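Local coordinates for uncharacterized protein (Vibrio parahaemolyticus M0605, PDB 3X0T) that probably acts as one component, PirA, of a plasmid-borne, pore-forming-type toxin that makes this marine bacterium virulent, at residues 52-57 / 93-98. Sequence-based numbering, arbitrary orientation.
Sequences TIQYQW and RIVVIN
The guanidinium of Arg93 carries Val95 CG1 over the centre of one face, 3.5 Å above its plane, and receives Gln56 OE1 at its edge, nearly in plane. Arg93 NE and Arg93 NH2 converge side-on, each 2.9 Å from Gln56 OE1; NH2 meets a lone pair, whereas NE lies above the carbonyl plane, the two flat groups being turned 47° apart. The Tyr55 ring has Arg93 O over one face, toward the rim, and Ile94 CG1 comes obliquely to within 3.7 Å of Tyr55 CD2. The two groups project from opposite faces of a jelly-roll sheet, in which 52-57 and 93-98 are neighbouring inner, antiparallel strands with Thr52–Ile97, Gln54–Val95 and Gln56–Arg93 as hydrogen-bonded pairs. Ile53, Tyr55, Ile94 and Val96 occupy the face turned to the interior, where Ile53 CG1 packs 3.7 Å from Ile94 CG2 and Val41 of the other sheet touches both isoleucines. On the face of Arg93, Gln56 NE2 donates in its amide plane to Gln54 OE1 (2.9 Å), while Gln54 NE2 hydrogen-bonds to Ser71 OG. Arg93 NH1 forms a salt bridge with Glu25, so a polar chain crosses all four strands; with both amide ends engaged, the flip of buried Gln56 is fixed, and the arginine's charge probably polarises the Gln56 side-chain carbonyl.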
ATOM      1  N   THR A  52       4.084   4.785  -8.202  1.00  9.36           N
ATOM      2  CA  THR A  52       2.623   4.652  -8.036  1.00 10.12           C
ATOM      3  C   THR A  52       2.302   3.749  -6.835  1.00  9.43           C
ATOM      4  O   THR A  52       2.958   2.716  -6.692  1.00 10.50           O
ATOM      5  CB  THR A  52       2.029   4.055  -9.291  1.00 11.32           C
ATOM      6  OG1 THR A  52       2.205   5.015 -10.348  1.00 12.30           O
ATOM      7  CG2 THR A  52       0.532   3.783  -9.141  1.00 14.37           C
ATOM      8  N   ILE A  53       1.362   4.138  -5.996  1.00  8.47           N
ATOM      9  CA  ILE A  53       0.856   3.249  -4.970  1.00  8.44           C
ATOM     10  C   ILE A  53      -0.554   2.848  -5.338  1.00  8.07           C
ATOM     11  O   ILE A  53      -1.362   3.698  -5.780  1.00  9.18           O
ATOM     12  CB  ILE A  53       0.964   3.881  -3.573  1.00  8.86           C
ATOM     13  CG1 ILE A  53       0.683   2.823  -2.491  1.00  8.10           C
ATOM     14  CG2 ILE A  53       0.120   5.142  -3.407  1.00 11.21           C
ATOM     15  CD1 ILE A  53       1.034   3.284  -1.094  1.00  9.54           C
ATOM     16  N   GLN A  54      -0.866   1.571  -5.171  1.00  7.62           N
ATOM     17  CA  GLN A  54      -2.234   1.096  -5.465  1.00  7.99           C
ATOM     18  C   GLN A  54      -2.777   0.250  -4.331  1.00  6.99           C
ATOM     19  O   GLN A  54      -2.056  -0.545  -3.707  1.00  7.85           O
ATOM     20  CB  GLN A  54      -2.327   0.230  -6.755  1.00  7.94           C
ATOM     21  CG  GLN A  54      -1.840   0.999  -7.983  1.00  9.84           C
ATOM     22  CD  GLN A  54      -2.189   0.335  -9.231  1.00  9.33           C
ATOM     23  OE1 GLN A  54      -2.207  -0.909  -9.375  1.00  9.67           O
ATOM     24  NE2 GLN A  54      -2.491   1.201 -10.235  1.00 11.56           N
ATOM     25  N   TYR A  55      -4.066   0.416  -4.084  1.00  7.05           N
ATOM     26  CA  TYR A  55      -4.841  -0.461  -3.205  1.00  7.01           C
ATOM     27  C   TYR A  55      -5.578  -1.437  -4.112  1.00  6.35           C
ATOM     28  O   TYR A  55      -6.341  -0.989  -4.945  1.00  7.58           O
ATOM     29  CB  TYR A  55      -5.813   0.358  -2.344  1.00  7.49           C
ATOM     30  CG  TYR A  55      -6.176  -0.304  -1.074  1.00  7.32           C
ATOM     31  CD1 TYR A  55      -6.984  -1.469  -1.055  1.00  7.79           C
ATOM     32  CD2 TYR A  55      -5.665   0.143   0.144  1.00  7.73           C
ATOM     33  CE1 TYR A  55      -7.241  -2.137   0.137  1.00  8.00           C
ATOM     34  CE2 TYR A  55      -5.910  -0.533   1.324  1.00  8.19           C
ATOM     35  CZ  TYR A  55      -6.698  -1.673   1.318  1.00  8.73           C
ATOM     36  OH  TYR A  55      -6.914  -2.324   2.514  1.00  9.84           O
ATOM     37  N   GLN A  56      -5.320  -2.736  -3.944  1.00  6.86           N
ATOM     38  CA  GLN A  56      -5.887  -3.756  -4.824  1.00  6.86           C
ATOM     39  C   GLN A  56      -6.708  -4.757  -4.034  1.00  6.24           C
ATOM     40  O   GLN A  56      -6.485  -4.912  -2.813  1.00  6.69           O
ATOM     41  CB  GLN A  56      -4.785  -4.481  -5.561  1.00  6.90           C
ATOM     42  CG  GLN A  56      -4.001  -3.557  -6.486  1.00  7.96           C
ATOM     43  CD  GLN A  56      -2.993  -4.290  -7.338  1.00  8.13           C
ATOM     44  OE1 GLN A  56      -2.775  -5.504  -7.176  1.00  8.91           O
ATOM     45  NE2 GLN A  56      -2.364  -3.562  -8.260  1.00  9.08           N
ATOM     46  N   TRP A  57      -7.647  -5.425  -4.710  1.00  6.72           N
ATOM     47  CA  TRP A  57      -8.504  -6.400  -4.064  1.00  6.32           C
ATOM     48  C   TRP A  57      -8.684  -7.602  -4.947  1.00  6.44           C
ATOM     49  O   TRP A  57      -8.491  -7.529  -6.169  1.00  7.28           O
ATOM     50  CB  TRP A  57      -9.848  -5.780  -3.624  1.00  7.49           C
ATOM     51  CG  TRP A  57     -10.754  -5.462  -4.781  1.00  6.98           C
ATOM     52  CD1 TRP A  57     -10.738  -4.325  -5.577  1.00  7.75           C
ATOM     53  CD2 TRP A  57     -11.780  -6.295  -5.316  1.00  7.93           C
ATOM     54  NE1 TRP A  57     -11.708  -4.415  -6.524  1.00  8.13           N
ATOM     55  CE2 TRP A  57     -12.346  -5.616  -6.414  1.00  8.26           C
ATOM     56  CE3 TRP A  57     -12.272  -7.578  -4.999  1.00  8.75           C
ATOM     57  CZ2 TRP A  57     -13.357  -6.209  -7.212  1.00  9.27           C
ATOM     58  CZ3 TRP A  57     -13.255  -8.148  -5.791  1.00  9.91           C
ATOM     59  CH2 TRP A  57     -13.796  -7.455  -6.872  1.00  9.70           C
ATOM     60  N   ARG A  93      -4.418  -6.004  -1.006  1.00  6.04           N
ATOM     61  CA  ARG A  93      -3.006  -5.726  -0.837  1.00  6.11           C
ATOM     62  C   ARG A  93      -2.738  -4.282  -1.222  1.00  6.15           C
ATOM     63  O   ARG A  93      -3.562  -3.660  -1.925  1.00  7.02           O
ATOM     64  CB  ARG A  93      -2.134  -6.676  -1.676  1.00  6.87           C
ATOM     65  CG  ARG A  93      -2.234  -6.532  -3.187  1.00  7.15           C
ATOM     66  CD  ARG A  93      -1.236  -7.376  -3.888  1.00  7.28           C
ATOM     67  NE  ARG A  93      -1.344  -7.194  -5.326  1.00  7.56           N
ATOM     68  CZ  ARG A  93      -0.428  -7.645  -6.195  1.00  7.94           C
ATOM     69  NH1 ARG A  93       0.579  -8.370  -5.771  1.00 10.42           N
ATOM     70  NH2 ARG A  93      -0.547  -7.268  -7.466  1.00  9.77           N
ATOM     71  N   ILE A  94      -1.601  -3.782  -0.834  1.00  6.59           N
ATOM     72  CA  ILE A  94      -1.089  -2.504  -1.274  1.00  7.09           C
ATOM     73  C   ILE A  94       0.213  -2.786  -1.991  1.00  7.03           C
ATOM     74  O   ILE A  94       1.096  -3.471  -1.425  1.00  7.49           O
ATOM     75  CB  ILE A  94      -0.897  -1.497  -0.096  1.00  7.16           C
ATOM     76  CG1 ILE A  94      -2.228  -1.230   0.597  1.00  8.16           C
ATOM     77  CG2 ILE A  94      -0.273  -0.230  -0.611  1.00  8.63           C
ATOM     78  CD1 ILE A  94      -2.131  -0.416   1.846  1.00 10.87           C
ATOM     79  N   VAL A  95       0.360  -2.259  -3.192  1.00  6.87           N
ATOM     80  CA  VAL A  95       1.595  -2.400  -3.941  1.00  7.25           C
ATOM     81  C   VAL A  95       2.157  -1.008  -4.269  1.00  7.00           C
ATOM     82  O   VAL A  95       1.407  -0.051  -4.404  1.00  7.90           O
ATOM     83  CB  VAL A  95       1.416  -3.223  -5.247  1.00  6.82           C
ATOM     84  CG1 VAL A  95       1.088  -4.663  -4.942  1.00  9.19           C
ATOM     85  CG2 VAL A  95       0.427  -2.605  -6.187  1.00  9.76           C
ATOM     86  N   VAL A  96       3.456  -0.968  -4.433  1.00  7.24           N
ATOM     87  CA  VAL A  96       4.140   0.195  -4.960  1.00  8.10           C
ATOM     88  C   VAL A  96       4.775  -0.234  -6.277  1.00  7.87           C
ATOM     89  O   VAL A  96       5.413  -1.302  -6.348  1.00  8.33           O
ATOM     90  CB  VAL A  96       5.207   0.752  -3.953  1.00  8.02           C
ATOM     91  CG1 VAL A  96       5.829   2.012  -4.525  1.00  8.80           C
ATOM     92  CG2 VAL A  96       4.560   1.050  -2.613  1.00  9.62           C
ATOM     93  N   ILE A  97       4.529   0.566  -7.323  1.00  8.02           N
ATOM     94  CA  ILE A  97       4.929   0.234  -8.686  1.00  8.77           C
ATOM     95  C   ILE A  97       5.869   1.365  -9.161  1.00  8.35           C
ATOM     96  O   ILE A  97       5.615   2.549  -9.002  1.00  9.25           O
ATOM     97  CB  ILE A  97       3.679   0.179  -9.608  1.00  9.71           C
ATOM     98  CG1 ILE A  97       2.669  -0.824  -9.045  1.00 10.81           C
ATOM     99  CG2 ILE A  97       4.108  -0.206 -11.022  1.00 12.30           C
ATOM    100  CD1 ILE A  97       1.331  -0.799  -9.761  1.00 14.52           C
ATOM    101  N   ASN A  98       6.982   0.895  -9.748  1.00  9.51           N
ATOM    102  CA  ASN A  98       8.001   1.830 -10.246  1.00  9.61           C
ATOM    103  C   ASN A  98       8.094   1.663 -11.740  1.00  9.47           C
ATOM    104  O   ASN A  98       8.667   0.693 -12.225  1.00 11.04           O
ATOM    105  CB  ASN A  98       9.358   1.537  -9.586  1.00 10.09           C
ATOM    106  CG  ASN A  98      10.427   2.501 -10.021  1.00  9.91           C
ATOM    107  OD1 ASN A  98      10.150   3.434 -10.750  1.00 11.01           O
ATOM    108  ND2 ASN A  98      11.638   2.289  -9.516  1.00 11.01           N
TER